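Local coordinates for protein APL1 (Anopheles gambiae, PDB 3O6N) that probably takes part, through its leucine-rich repeat domain, in complement-like immunity of the mosquito, where the APL1C form pairs with LRIM1, at residues R69-N75 with T94-Y99; F89-H93 with V112-V116; Q7-K11 with V35-F39; T56-A62 with L79-D85; Q314-D318 with L333-T337. All coordinates share one frame; numbering follows the deposited sequence. Where two conformers were deposited one is given.

Contact 1: R69-N75 with T94-Y99; sequences RQVELLN and TIQKLY
Leu-74 and Leu-98 lie side by side and point the same way in a leucine-rich repeat solenoid, where equivalent strands of successive turns stack in parallel and send their leucines inward. Both leucines hold CG anti to the backbone N, which sends their methyls into the interior, Leu-74 CD2 reaching Leu-98 CD1 at 3.7 Å. Ile-95 adds its CD1 to the same layer, crossing Leu-74 at a slant, and Leu-65 of helix 63-67 closes over Val-71, Leu-74 and Ile-95. The other face of the strands carries Leu-73, Asn-75, Lys-97 and Tyr-99. Here Leu-73 meets the Tyr-99 ring at its edge, Leu-73 CG in the plane of the ring and Leu-73 CD2 3.9 Å from Tyr-99 CE2. Strands 73-75 and 97-99 run only 3° apart, held by Leu-74 N to Lys-97 O (3.0 Å) and Tyr-99 N to Leu-74 O (2.9 Å). Before the strands, Glu-72 and Gln-96 run alongside each other, their carboxylate and amide planes turned by 39°. Glu-72 O takes two N-H groups, Gln-96 N on a lone pair and Lys-97 N almost head-on. At the start of segment 94-99, Thr-94 OG1 donates to Val-71 O at 2.7 Å, arriving from above the carbonyl plane.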
# COMPACT_ATOMS: atom_id res chain seq x y z
N ARG A 69 -15.10 30.17 13.92
CA ARG A 69 -14.20 30.68 12.89
C ARG A 69 -12.71 30.60 13.25
O ARG A 69 -11.88 31.19 12.56
CB ARG A 69 -14.57 32.12 12.53
CG ARG A 69 -16.01 32.29 12.07
CD ARG A 69 -16.24 33.68 11.51
NE ARG A 69 -17.62 33.87 11.09
CZ ARG A 69 -18.12 35.03 10.67
NH1 ARG A 69 -17.34 36.10 10.62
NH2 ARG A 69 -19.39 35.12 10.30
N GLN A 70 -12.39 29.87 14.31
CA GLN A 70 -11.00 29.72 14.72
C GLN A 70 -10.60 28.25 14.82
O GLN A 70 -9.63 27.90 15.51
CB GLN A 70 -10.76 30.44 16.05
CG GLN A 70 -11.07 31.93 15.99
CD GLN A 70 -11.12 32.57 17.36
OE1 GLN A 70 -10.27 32.32 18.22
NE2 GLN A 70 -12.13 33.40 17.58
N VAL A 71 -11.34 27.39 14.13
CA VAL A 71 -11.08 25.96 14.16
C VAL A 71 -9.78 25.62 13.42
O VAL A 71 -9.56 26.10 12.31
CB VAL A 71 -12.24 25.15 13.54
CG1 VAL A 71 -11.93 23.66 13.57
CG2 VAL A 71 -13.54 25.44 14.28
N GLU A 72 -8.94 24.82 14.05
CA GLU A 72 -7.68 24.40 13.44
C GLU A 72 -7.74 22.93 13.05
O GLU A 72 -7.20 22.52 12.02
CB GLU A 72 -6.51 24.65 14.39
CG GLU A 72 -6.31 26.11 14.74
CD GLU A 72 -5.10 26.35 15.62
OE1 GLU A 72 -4.57 25.36 16.17
OE2 GLU A 72 -4.69 27.52 15.77
N LEU A 73 -8.42 22.14 13.87
CA LEU A 73 -8.63 20.72 13.60
C LEU A 73 -10.12 20.40 13.65
O LEU A 73 -10.75 20.52 14.70
CB LEU A 73 -7.87 19.86 14.61
CG LEU A 73 -7.77 18.36 14.32
CD1 LEU A 73 -6.65 17.74 15.15
CD2 LEU A 73 -9.09 17.64 14.57
N LEU A 74 -10.68 20.01 12.51
CA LEU A 74 -12.10 19.69 12.43
C LEU A 74 -12.29 18.20 12.14
O LEU A 74 -11.91 17.71 11.07
CB LEU A 74 -12.78 20.55 11.37
CG LEU A 74 -14.28 20.32 11.14
CD1 LEU A 74 -15.07 20.63 12.41
CD2 LEU A 74 -14.77 21.16 9.98
N ASN A 75 -12.89 17.50 13.09
CA ASN A 75 -13.13 16.07 12.93
C ASN A 75 -14.59 15.78 12.60
O ASN A 75 -15.46 15.79 13.47
CB ASN A 75 -12.71 15.33 14.20
CG ASN A 75 -12.73 13.82 14.03
OD1 ASN A 75 -13.36 13.30 13.11
ND2 ASN A 75 -12.04 13.11 14.92
N THR A 94 -8.77 29.20 9.03
CA THR A 94 -7.81 28.79 10.05
C THR A 94 -7.60 27.27 10.12
O THR A 94 -6.72 26.80 10.83
CB THR A 94 -8.22 29.29 11.45
OG1 THR A 94 -9.51 28.77 11.79
CG2 THR A 94 -8.26 30.82 11.48
N ILE A 95 -8.41 26.51 9.39
CA ILE A 95 -8.33 25.05 9.46
C ILE A 95 -7.02 24.50 8.90
O ILE A 95 -6.59 24.87 7.80
CB ILE A 95 -9.54 24.36 8.79
CG1 ILE A 95 -10.81 24.65 9.60
CG2 ILE A 95 -9.33 22.85 8.69
CD1 ILE A 95 -12.07 24.07 9.00
N GLN A 96 -6.38 23.62 9.67
CA GLN A 96 -5.12 23.01 9.28
C GLN A 96 -5.30 21.52 9.00
O GLN A 96 -4.64 20.96 8.12
CB GLN A 96 -4.07 23.19 10.38
CG GLN A 96 -3.69 24.64 10.64
CD GLN A 96 -2.58 24.77 11.67
OE1 GLN A 96 -1.68 23.94 11.73
NE2 GLN A 96 -2.64 25.82 12.47
N LYS A 97 -6.17 20.88 9.76
CA LYS A 97 -6.42 19.46 9.60
C LYS A 97 -7.92 19.19 9.51
O LYS A 97 -8.67 19.55 10.40
CB LYS A 97 -5.79 18.66 10.74
CG LYS A 97 -4.28 18.82 10.83
CD LYS A 97 -3.72 18.07 12.03
CE LYS A 97 -2.21 18.22 12.10
NZ LYS A 97 -1.81 19.66 12.16
N LEU A 98 -8.33 18.56 8.41
CA LEU A 98 -9.75 18.33 8.14
C LEU A 98 -10.02 16.85 7.92
O LEU A 98 -9.50 16.25 6.99
CB LEU A 98 -10.21 19.13 6.92
CG LEU A 98 -11.67 19.00 6.51
CD1 LEU A 98 -12.60 19.33 7.67
CD2 LEU A 98 -11.97 19.91 5.32
N TYR A 99 -10.85 16.27 8.78
CA TYR A 99 -11.17 14.85 8.68
C TYR A 99 -12.63 14.67 8.31
O TYR A 99 -13.53 15.06 9.06
CB TYR A 99 -10.84 14.14 9.99
CG TYR A 99 -9.39 14.31 10.40
CD1 TYR A 99 -8.41 13.44 9.93
CD2 TYR A 99 -9.01 15.33 11.25
CE1 TYR A 99 -7.09 13.59 10.30
CE2 TYR A 99 -7.69 15.49 11.63
CZ TYR A 99 -6.74 14.62 11.15
OH TYR A 99 -5.42 14.77 11.53

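Contact 2: F89-H93 with V112-V116; sequences FAYAH and VFQNV
Among apolar contacts, Phe-89 and Val-112 lie alongside each other and point the same way, with Phe-89 CD2 3.6 Å from Val-112 CG2. That methyl stands anti to the backbone N of Val-112, which carries it to the phenyl ring at an oblique angle. A second pair joins Ala-92 CB to Val-116 CG1, also at 3.6 Å, while the Ala-92 methyl sits in the plane of the Phe-89 ring, at its edge. Leu-65 of helix 63-67 touches both Phe-89 and Ala-92.

The polar contacts centre on Asn-115. Its ND2 donates to Ala-90 O at 3.3 Å, meeting a lone pair of Ala-90 O in the carbonyl plane, although the bond is bent to 143° and the acceptor is tilted out of the amide plane. Beside it runs the His-93 imidazole, its plane 32° from that of the amide and His-93 CE1 3.3 Å from Asn-115 CB. The Asn-115 carbonyl also receives a CA-H...O contact from His-93.

One water joins three backbone groups: it donates to Phe-89 O (2.9 Å) and to Val-112 O (2.7 Å) and accepts from Asn-115 N. Phe-89 to Ala-92 form a type I turn, and this turn, packed against the loop 112-116 of the next coil with Phe-89 buried, is consistent with the convex, loop-built side of a leucine-rich repeat solenoid.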
# COMPACT_ATOMS: atom_id res chain seq x y z
N PHE A 89 -17.45 25.77 3.98
CA PHE A 89 -16.09 26.13 4.35
C PHE A 89 -15.69 27.55 3.94
O PHE A 89 -14.52 27.83 3.70
CB PHE A 89 -15.09 25.11 3.78
CG PHE A 89 -15.21 23.74 4.40
CD1 PHE A 89 -14.45 23.40 5.51
CD2 PHE A 89 -16.10 22.80 3.89
CE1 PHE A 89 -14.55 22.15 6.09
CE2 PHE A 89 -16.21 21.55 4.47
CZ PHE A 89 -15.44 21.22 5.57
N ALA A 90 -16.68 28.44 3.89
CA ALA A 90 -16.43 29.84 3.55
C ALA A 90 -15.54 30.54 4.58
O ALA A 90 -14.64 31.29 4.22
CB ALA A 90 -17.75 30.59 3.38
N TYR A 91 -15.80 30.28 5.86
CA TYR A 91 -15.02 30.88 6.94
C TYR A 91 -14.07 29.87 7.59
O TYR A 91 -13.93 29.84 8.81
CB TYR A 91 -15.95 31.45 8.02
CG TYR A 91 -16.79 32.62 7.56
CD1 TYR A 91 -16.41 33.93 7.85
CD2 TYR A 91 -17.96 32.43 6.84
CE1 TYR A 91 -17.18 35.00 7.44
CE2 TYR A 91 -18.73 33.50 6.42
CZ TYR A 91 -18.34 34.78 6.73
OH TYR A 91 -19.10 35.85 6.32
N ALA A 92 -13.42 29.05 6.78
CA ALA A 92 -12.57 27.99 7.30
C ALA A 92 -11.09 28.33 7.21
O ALA A 92 -10.24 27.44 7.24
CB ALA A 92 -12.86 26.68 6.58
N HIS A 93 -10.78 29.62 7.11
CA HIS A 93 -9.42 30.10 6.85
C HIS A 93 -8.35 29.60 7.83
O HIS A 93 -7.17 29.57 7.50
CB HIS A 93 -9.40 31.63 6.81
CG HIS A 93 -10.26 32.22 5.74
ND1 HIS A 93 -9.92 32.19 4.41
CD2 HIS A 93 -11.46 32.85 5.81
CE1 HIS A 93 -10.86 32.78 3.70
NE2 HIS A 93 -11.81 33.19 4.52
N VAL A 112 -14.85 24.17 -2.66
CA VAL A 112 -14.94 23.83 -1.25
C VAL A 112 -13.64 24.12 -0.48
O VAL A 112 -13.68 24.47 0.69
CB VAL A 112 -15.36 22.36 -1.04
CG1 VAL A 112 -14.22 21.41 -1.39
CG2 VAL A 112 -15.82 22.14 0.40
N PHE A 113 -12.50 23.98 -1.15
CA PHE A 113 -11.22 24.20 -0.49
C PHE A 113 -10.54 25.47 -1.00
O PHE A 113 -9.32 25.56 -1.06
CB PHE A 113 -10.30 22.99 -0.67
CG PHE A 113 -10.87 21.72 -0.12
CD1 PHE A 113 -11.53 21.71 1.10
CD2 PHE A 113 -10.77 20.54 -0.84
CE1 PHE A 113 -12.07 20.53 1.60
CE2 PHE A 113 -11.31 19.36 -0.34
CZ PHE A 113 -11.95 19.36 0.88
N GLN A 114 -11.36 26.45 -1.36
CA GLN A 114 -10.85 27.72 -1.87
C GLN A 114 -10.36 28.62 -0.75
O GLN A 114 -9.49 29.46 -0.95
CB GLN A 114 -11.94 28.44 -2.67
CG GLN A 114 -11.45 29.69 -3.40
CD GLN A 114 -12.58 30.44 -4.07
OE1 GLN A 114 -13.74 30.36 -3.66
NE2 GLN A 114 -12.25 31.19 -5.12
N ASN A 115 -10.92 28.44 0.45
CA ASN A 115 -10.59 29.28 1.59
C ASN A 115 -9.97 28.53 2.77
O ASN A 115 -10.21 28.88 3.93
CB ASN A 115 -11.82 30.05 2.06
CG ASN A 115 -12.28 31.08 1.05
OD1 ASN A 115 -11.51 31.50 0.18
ND2 ASN A 115 -13.54 31.49 1.16
N VAL A 116 -9.18 27.49 2.48
CA VAL A 116 -8.42 26.79 3.51
C VAL A 116 -6.93 26.76 3.17
O VAL A 116 -6.35 25.69 2.96
CB VAL A 116 -8.92 25.35 3.73
CG1 VAL A 116 -10.27 25.36 4.43
CG2 VAL A 116 -9.00 24.60 2.41
O HOH W 1 -12.81 26.80 1.64

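Contact 3: Q7-K11 with V35-F39; sequences QPEYK and VYFGF
Tyr-10 and Val-35 form the apolar centre, Val-35 CG1 approaching Tyr-10 CE2 to 3.3 Å. With CG1 anti to its backbone N (chi1 180°), Val-35 presents one methyl to the tyrosine ring and to Pro-8, whose CB lies 4.1 Å from Val-35 CG1. Phe-37 joins from the same face of the strands as Tyr-10; the two rings meet obliquely, their planes 44° apart. Beyond them Phe-37 packs edge-to-face on Phe-23 and touches Ala-63 and Leu-64 of helix 63-67, which joins the strand pair to the interior of the solenoid. Strands 9-10 and 36-37 make a short two-stranded parallel sheet at the N-terminal end of the leucine-rich repeat structure. Its bonds alternate in the usual parallel manner: Tyr-36 N to Pro-8 O, Tyr-10 N to Tyr-36 O (2.9 Å), and Gly-38 N to Tyr-10 O (2.7 Å). Gly-38 has a positive phi, and the chain leaves the strand there. Further out, the Gln-7 amide stands nearly perpendicular to the Tyr-36 ring, with Gln-7 OE1 3.3 Å from Tyr-36 CE2. Lys-11 bends at chi2 and chi4, laying CE over one face of the Phe-39 ring and bringing NZ within 4.0 Å of its centroid in an off-centre cation-pi contact. Lys-11 NZ also forms a salt bridge with Glu-9 OE1 of its own segment at 3.5 Å.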
# COMPACT_ATOMS: atom_id res chain seq x y z
N GLN A 7 -35.66 24.97 16.31
CA GLN A 7 -34.38 25.66 16.18
C GLN A 7 -33.41 25.27 17.30
O GLN A 7 -33.13 26.08 18.18
CB GLN A 7 -34.58 27.18 16.17
CG GLN A 7 -35.09 27.73 14.85
CD GLN A 7 -34.89 29.22 14.72
OE1 GLN A 7 -34.56 29.90 15.69
NE2 GLN A 7 -35.07 29.74 13.52
N PRO A 8 -32.91 24.03 17.25
CA PRO A 8 -31.97 23.50 18.24
C PRO A 8 -30.69 24.31 18.30
O PRO A 8 -30.25 24.88 17.30
CB PRO A 8 -31.65 22.10 17.72
CG PRO A 8 -32.79 21.75 16.83
CD PRO A 8 -33.22 23.04 16.21
N GLU A 9 -30.08 24.35 19.48
CA GLU A 9 -28.83 25.05 19.69
C GLU A 9 -27.82 24.09 20.32
O GLU A 9 -27.97 23.69 21.47
CB GLU A 9 -29.05 26.27 20.59
CG GLU A 9 -27.79 27.00 21.02
CD GLU A 9 -28.10 28.25 21.81
OE1 GLU A 9 -28.13 28.18 23.06
OE2 GLU A 9 -28.32 29.31 21.19
N TYR A 10 -26.81 23.71 19.55
CA TYR A 10 -25.82 22.76 20.02
C TYR A 10 -24.57 23.47 20.55
O TYR A 10 -23.95 24.26 19.85
CB TYR A 10 -25.45 21.78 18.90
CG TYR A 10 -26.64 21.06 18.31
CD1 TYR A 10 -27.34 20.11 19.04
CD2 TYR A 10 -27.05 21.32 17.01
CE1 TYR A 10 -28.42 19.44 18.50
CE2 TYR A 10 -28.14 20.66 16.46
CZ TYR A 10 -28.82 19.73 17.21
OH TYR A 10 -29.90 19.07 16.65
N LYS A 11 -24.23 23.18 21.80
CA LYS A 11 -23.10 23.81 22.47
C LYS A 11 -21.99 22.80 22.72
O LYS A 11 -22.24 21.60 22.78
CB LYS A 11 -23.54 24.41 23.81
CG LYS A 11 -24.59 25.50 23.71
CD LYS A 11 -23.99 26.83 23.32
CE LYS A 11 -24.96 27.97 23.56
NZ LYS A 11 -25.26 28.16 25.01
N VAL A 35 -29.88 25.42 11.66
CA VAL A 35 -29.69 25.07 13.07
C VAL A 35 -28.61 25.98 13.67
O VAL A 35 -27.93 26.69 12.94
CB VAL A 35 -29.28 23.59 13.22
CG1 VAL A 35 -29.09 23.23 14.68
CG2 VAL A 35 -30.34 22.69 12.59
N TYR A 36 -28.47 25.96 14.99
CA TYR A 36 -27.51 26.83 15.67
C TYR A 36 -26.38 26.06 16.36
O TYR A 36 -26.62 25.04 17.01
CB TYR A 36 -28.22 27.71 16.69
CG TYR A 36 -29.14 28.74 16.07
CD1 TYR A 36 -28.75 29.46 14.95
CD2 TYR A 36 -30.40 28.97 16.60
CE1 TYR A 36 -29.59 30.40 14.39
CE2 TYR A 36 -31.24 29.91 16.04
CZ TYR A 36 -30.83 30.62 14.93
OH TYR A 36 -31.67 31.55 14.36
N PHE A 37 -25.16 26.58 16.21
CA PHE A 37 -23.98 26.02 16.86
C PHE A 37 -23.35 27.07 17.77
O PHE A 37 -23.25 28.23 17.40
CB PHE A 37 -22.95 25.56 15.82
CG PHE A 37 -23.34 24.31 15.09
CD1 PHE A 37 -23.12 23.07 15.65
CD2 PHE A 37 -23.95 24.38 13.85
CE1 PHE A 37 -23.48 21.91 14.98
CE2 PHE A 37 -24.32 23.23 13.17
CZ PHE A 37 -24.08 21.99 13.74
N GLY A 38 -22.92 26.64 18.95
CA GLY A 38 -22.23 27.52 19.88
C GLY A 38 -23.06 28.70 20.34
O GLY A 38 -24.29 28.65 20.35
N PHE A 39 -22.37 29.77 20.73
CA PHE A 39 -23.03 31.01 21.16
C PHE A 39 -23.29 31.93 19.98
O PHE A 39 -22.54 31.94 19.00
CB PHE A 39 -22.17 31.73 22.20
CG PHE A 39 -22.07 31.01 23.51
CD1 PHE A 39 -23.03 31.17 24.49
CD2 PHE A 39 -21.00 30.16 23.76
CE1 PHE A 39 -22.93 30.51 25.70
CE2 PHE A 39 -20.90 29.49 24.96
CZ PHE A 39 -21.86 29.66 25.93

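Contact 4: T56-A62 with L79-D85; sequences TMRKLPA and LQIEEID
Arg-58 O is gripped by two successive N-H groups, Glu-82 N at 2.7 Å and Glu-83 N at 3.2 Å, the first tilted from the carbonyl plane and the second within it. Around this point two adjacent turns of the leucine-rich repeat run in parallel, Lys-59 beside Glu-83 and Leu-60 beside Ile-84. Arg-58 and Gln-80 extend side by side, Arg-58 NH1 donating to Gln-80 OE1 at 3.0 Å from above the amide plane. A water in the guanidinium plane accepts from that NH1 and donates to Gln-80 O and Glu-82 OE2, bridging a charge pair too far apart for direct contact. Lys-59, fully extended, brings NZ to Asp-85 OD1 in a long salt bridge (3.7 Å); a second one to Glu-83 is doubtful. Asp-85 OD2 has Tyr-87 N as its partner. On the inner side Met-57 CE packs beside Leu-79 CD2. The long ion pairing of Lys-59 probably acts mainly as diffuse attraction, whereas the spacing of the two turns is probably set by the backbone hydrogen bonds.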
# COMPACT_ATOMS: atom_id res chain seq x y z
N THR A 56 -25.21 12.92 14.04
CA THR A 56 -25.40 12.71 12.61
C THR A 56 -25.69 14.05 11.92
O THR A 56 -26.52 14.83 12.39
CB THR A 56 -26.55 11.73 12.31
OG1 THR A 56 -27.79 12.31 12.72
CG2 THR A 56 -26.34 10.42 13.05
N MET A 57 -25.01 14.30 10.81
CA MET A 57 -25.27 15.47 9.99
C MET A 57 -25.30 15.06 8.53
O MET A 57 -24.27 15.08 7.86
CB MET A 57 -24.20 16.55 10.21
CG MET A 57 -24.20 17.16 11.61
SD MET A 57 -23.21 18.67 11.68
CE MET A 57 -21.56 18.01 11.48
N ARG A 58 -26.48 14.68 8.05
CA ARG A 58 -26.59 14.14 6.70
C ARG A 58 -26.23 15.19 5.64
O ARG A 58 -25.77 14.85 4.55
CB ARG A 58 -27.98 13.53 6.48
CG ARG A 58 -28.37 12.58 7.61
CD ARG A 58 -29.38 11.52 7.19
NE ARG A 58 -29.85 10.75 8.35
CZ ARG A 58 -29.25 9.65 8.81
NH1 ARG A 58 -28.16 9.17 8.22
NH2 ARG A 58 -29.75 9.02 9.86
N LYS A 59 -26.43 16.45 5.99
CA LYS A 59 -25.87 17.55 5.21
C LYS A 59 -25.06 18.44 6.14
O LYS A 59 -25.55 18.88 7.17
CB LYS A 59 -26.97 18.36 4.51
CG LYS A 59 -26.45 19.60 3.80
CD LYS A 59 -27.54 20.28 2.97
CE LYS A 59 -26.98 21.48 2.22
NZ LYS A 59 -27.97 22.08 1.29
N LEU A 60 -23.80 18.70 5.77
CA LEU A 60 -22.95 19.58 6.56
C LEU A 60 -23.35 21.04 6.33
O LEU A 60 -23.23 21.54 5.21
CB LEU A 60 -21.49 19.37 6.20
CG LEU A 60 -20.47 20.16 7.03
CD1 LEU A 60 -20.44 19.66 8.47
CD2 LEU A 60 -19.09 20.07 6.40
N PRO A 61 -23.83 21.72 7.38
CA PRO A 61 -24.36 23.09 7.26
C PRO A 61 -23.27 24.15 7.35
O PRO A 61 -22.25 23.94 7.99
CB PRO A 61 -25.28 23.20 8.47
CG PRO A 61 -24.63 22.33 9.51
CD PRO A 61 -23.96 21.19 8.75
N ALA A 62 -23.52 25.30 6.72
CA ALA A 62 -22.61 26.44 6.81
C ALA A 62 -22.59 27.02 8.22
O ALA A 62 -21.62 27.66 8.62
CB ALA A 62 -23.01 27.51 5.81
N LEU A 79 -19.92 10.94 10.50
CA LEU A 79 -21.08 11.74 10.87
C LEU A 79 -22.26 11.45 9.95
O LEU A 79 -23.27 12.15 9.98
CB LEU A 79 -20.73 13.23 10.82
CG LEU A 79 -20.23 13.90 12.11
CD1 LEU A 79 -19.20 13.05 12.81
CD2 LEU A 79 -19.67 15.27 11.80
N GLN A 80 -22.11 10.42 9.12
CA GLN A 80 -23.13 10.06 8.14
C GLN A 80 -23.47 11.21 7.19
O GLN A 80 -24.62 11.40 6.81
CB GLN A 80 -24.38 9.53 8.86
CG GLN A 80 -24.07 8.32 9.75
CD GLN A 80 -25.29 7.77 10.46
OE1 GLN A 80 -26.31 7.48 9.84
NE2 GLN A 80 -25.18 7.62 11.77
N ILE A 81 -22.44 11.95 6.79
CA ILE A 81 -22.60 13.08 5.87
C ILE A 81 -22.78 12.60 4.44
O ILE A 81 -21.96 11.82 3.94
CB ILE A 81 -21.38 14.02 5.92
CG1 ILE A 81 -21.10 14.46 7.35
CG2 ILE A 81 -21.57 15.22 4.98
CD1 ILE A 81 -19.90 15.38 7.47
N GLU A 82 -23.83 13.07 3.78
CA GLU A 82 -24.07 12.72 2.39
C GLU A 82 -23.79 13.88 1.45
O GLU A 82 -23.45 13.68 0.28
CB GLU A 82 -25.52 12.25 2.20
CG GLU A 82 -25.86 11.01 2.98
CD GLU A 82 -27.31 10.63 2.85
OE1 GLU A 82 -27.82 10.59 1.70
OE2 GLU A 82 -27.95 10.37 3.89
N GLU A 83 -23.93 15.10 1.96
CA GLU A 83 -23.69 16.29 1.15
C GLU A 83 -23.06 17.41 1.98
O GLU A 83 -23.30 17.51 3.19
CB GLU A 83 -24.99 16.78 0.51
CG GLU A 83 -24.83 18.05 -0.31
CD GLU A 83 -26.12 18.47 -1.01
OE1 GLU A 83 -26.98 17.59 -1.24
OE2 GLU A 83 -26.27 19.67 -1.32
N ILE A 84 -22.26 18.23 1.32
CA ILE A 84 -21.63 19.38 1.97
C ILE A 84 -22.25 20.65 1.41
O ILE A 84 -22.25 20.84 0.19
CB ILE A 84 -20.12 19.42 1.65
CG1 ILE A 84 -19.41 18.18 2.19
CG2 ILE A 84 -19.49 20.70 2.19
CD1 ILE A 84 -17.95 18.09 1.75
N ASP A 85 -22.77 21.51 2.27
CA ASP A 85 -23.33 22.78 1.80
C ASP A 85 -22.26 23.54 1.03
O ASP A 85 -21.10 23.56 1.42
CB ASP A 85 -23.83 23.63 2.97
CG ASP A 85 -24.51 24.90 2.50
OD1 ASP A 85 -25.72 24.85 2.18
OD2 ASP A 85 -23.83 25.95 2.43
O HOH W 2 -26.43 9.63 5.99

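Contact 5: Q314-D318 with L333-T337; sequences QPQFD and LKLST
Helix 314-317 lies on the convex side of the leucine-rich repeat solenoid, and here it meets the segment 333-337 of the next turn, extended from Leu-333 to Ser-336. Asp-318 and Ser-336 form the main polar join. Ser-336 N donates to Asp-318 OD1 at 2.9 Å in a nearly straight bond of 174°, reaching the oxygen on its syn side. Ser-336 OG donates to the other oxygen, Asp-318 OD2, at 2.6 Å, coming from above the carboxylate plane. One residue thus offers two donors to both oxygens of one carboxylate, which should restrict rotation of that group. Asp-318 N in turn bonds to Gln-314 O within its own segment.

Gln-314 stretches across from the start of the helix. Its CG is anti to the backbone N (chi1 -179°) and the chain stays extended, so that Gln-314 NE2 reaches Ser-336 OG at 2.8 Å, though the 127° angle makes this bond weak. On the way Gln-314 CG passes 3.4 Å from Lys-334 O.

Below the polar layer, Phe-317 slants across Leu-333, with Phe-317 CD2 3.6 Å from Leu-333 CD1, and Phe-317 CB meets Leu-335 CD2 at 4.0 Å. Leu-359 of helix 353-359 touches both leucines. Inward leucines and phenylalanine beneath a polar join between neighbouring turns are in keeping with the stacked coils of a leucine-rich repeat domain.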
# COMPACT_ATOMS: atom_id res chain seq x y z
N GLN A 314 22.74 -22.82 -4.39
CA GLN A 314 23.25 -23.08 -3.04
C GLN A 314 23.88 -21.87 -2.34
O GLN A 314 23.55 -21.59 -1.19
CB GLN A 314 24.24 -24.25 -3.05
CG GLN A 314 24.78 -24.57 -1.67
CD GLN A 314 25.65 -25.81 -1.65
OE1 GLN A 314 25.83 -26.48 -2.68
NE2 GLN A 314 26.21 -26.13 -0.49
N PRO A 315 24.79 -21.15 -3.02
CA PRO A 315 25.46 -20.02 -2.36
C PRO A 315 24.48 -18.94 -1.91
O PRO A 315 24.74 -18.27 -0.91
CB PRO A 315 26.41 -19.48 -3.45
CG PRO A 315 25.92 -20.07 -4.74
CD PRO A 315 25.33 -21.40 -4.37
N GLN A 316 23.39 -18.76 -2.64
CA GLN A 316 22.36 -17.81 -2.23
C GLN A 316 21.55 -18.38 -1.06
O GLN A 316 21.31 -17.69 -0.07
CB GLN A 316 21.42 -17.47 -3.40
CG GLN A 316 20.32 -16.48 -3.04
CD GLN A 316 20.86 -15.10 -2.72
OE1 GLN A 316 20.94 -14.24 -3.60
NE2 GLN A 316 21.24 -14.87 -1.47
N PHE A 317 21.14 -19.64 -1.19
CA PHE A 317 20.33 -20.30 -0.16
C PHE A 317 21.06 -20.40 1.18
O PHE A 317 20.44 -20.27 2.24
CB PHE A 317 19.95 -21.71 -0.62
CG PHE A 317 19.05 -21.76 -1.82
CD1 PHE A 317 18.27 -20.67 -2.17
CD2 PHE A 317 18.98 -22.90 -2.61
CE1 PHE A 317 17.43 -20.71 -3.28
CE2 PHE A 317 18.15 -22.95 -3.72
CZ PHE A 317 17.38 -21.86 -4.05
N ASP A 318 22.37 -20.64 1.12
CA ASP A 318 23.18 -20.85 2.32
C ASP A 318 23.16 -19.67 3.28
O ASP A 318 23.41 -19.83 4.47
CB ASP A 318 24.64 -21.15 1.94
CG ASP A 318 24.88 -22.60 1.59
OD1 ASP A 318 24.06 -23.46 1.97
OD2 ASP A 318 25.91 -22.88 0.95
N LEU A 333 18.04 -30.27 -3.82
CA LEU A 333 18.42 -29.09 -3.05
C LEU A 333 19.67 -29.43 -2.25
O LEU A 333 19.73 -30.48 -1.61
CB LEU A 333 17.28 -28.68 -2.10
CG LEU A 333 17.57 -27.46 -1.22
CD1 LEU A 333 17.72 -26.21 -2.08
CD2 LEU A 333 16.47 -27.27 -0.17
N LYS A 334 20.66 -28.55 -2.30
CA LYS A 334 21.89 -28.74 -1.56
C LYS A 334 22.14 -27.57 -0.61
O LYS A 334 22.01 -26.41 -1.00
CB LYS A 334 23.09 -28.87 -2.51
CG LYS A 334 23.18 -30.19 -3.25
CD LYS A 334 24.43 -30.21 -4.12
CE LYS A 334 24.59 -31.54 -4.84
NZ LYS A 334 25.78 -31.52 -5.73
N LEU A 335 22.51 -27.89 0.63
CA LEU A 335 22.85 -26.87 1.61
C LEU A 335 24.20 -27.21 2.23
O LEU A 335 24.53 -28.38 2.43
CB LEU A 335 21.79 -26.78 2.70
CG LEU A 335 20.39 -26.27 2.33
CD1 LEU A 335 19.48 -26.35 3.55
CD2 LEU A 335 20.44 -24.85 1.79
N SER A 336 24.99 -26.18 2.53
CA SER A 336 26.27 -26.36 3.21
C SER A 336 26.04 -26.67 4.68
O SER A 336 24.98 -26.36 5.22
CB SER A 336 27.13 -25.11 3.07
OG SER A 336 27.46 -24.85 1.72
N THR A 337 27.04 -27.25 5.33
CA THR A 337 26.94 -27.60 6.74
C THR A 337 26.67 -26.36 7.58
O THR A 337 26.04 -26.44 8.64
CB THR A 337 28.24 -28.26 7.23
OG1 THR A 337 28.58 -29.35 6.37
CG2 THR A 337 28.07 -28.79 8.65

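Overall arrangement
Four of the five contacts cluster at the N-terminal end of the solenoid, and contact 5 stands near the other end, its centre about 58 Å from that of contact 1 and about 73 Å from that of contact 3. Phe-89 links the cluster: its ring touches Leu-74 and Leu-98 of contact 1 as well as Leu-60 and Ile-84 of contact 4. Contacts 1 and 2 also meet where Arg-69 makes a cation-pi interaction with Tyr-91. Phe-37 of contact 3 packs on Pro-61 and Met-57 of contact 4. Contacts 1 and 4 alternate along the chain, as successive coils require. The Leu-333 side chain lies about 14 Å from an N-acetylglucosamine, part of the protein's own glycosylation and not a binding pocket.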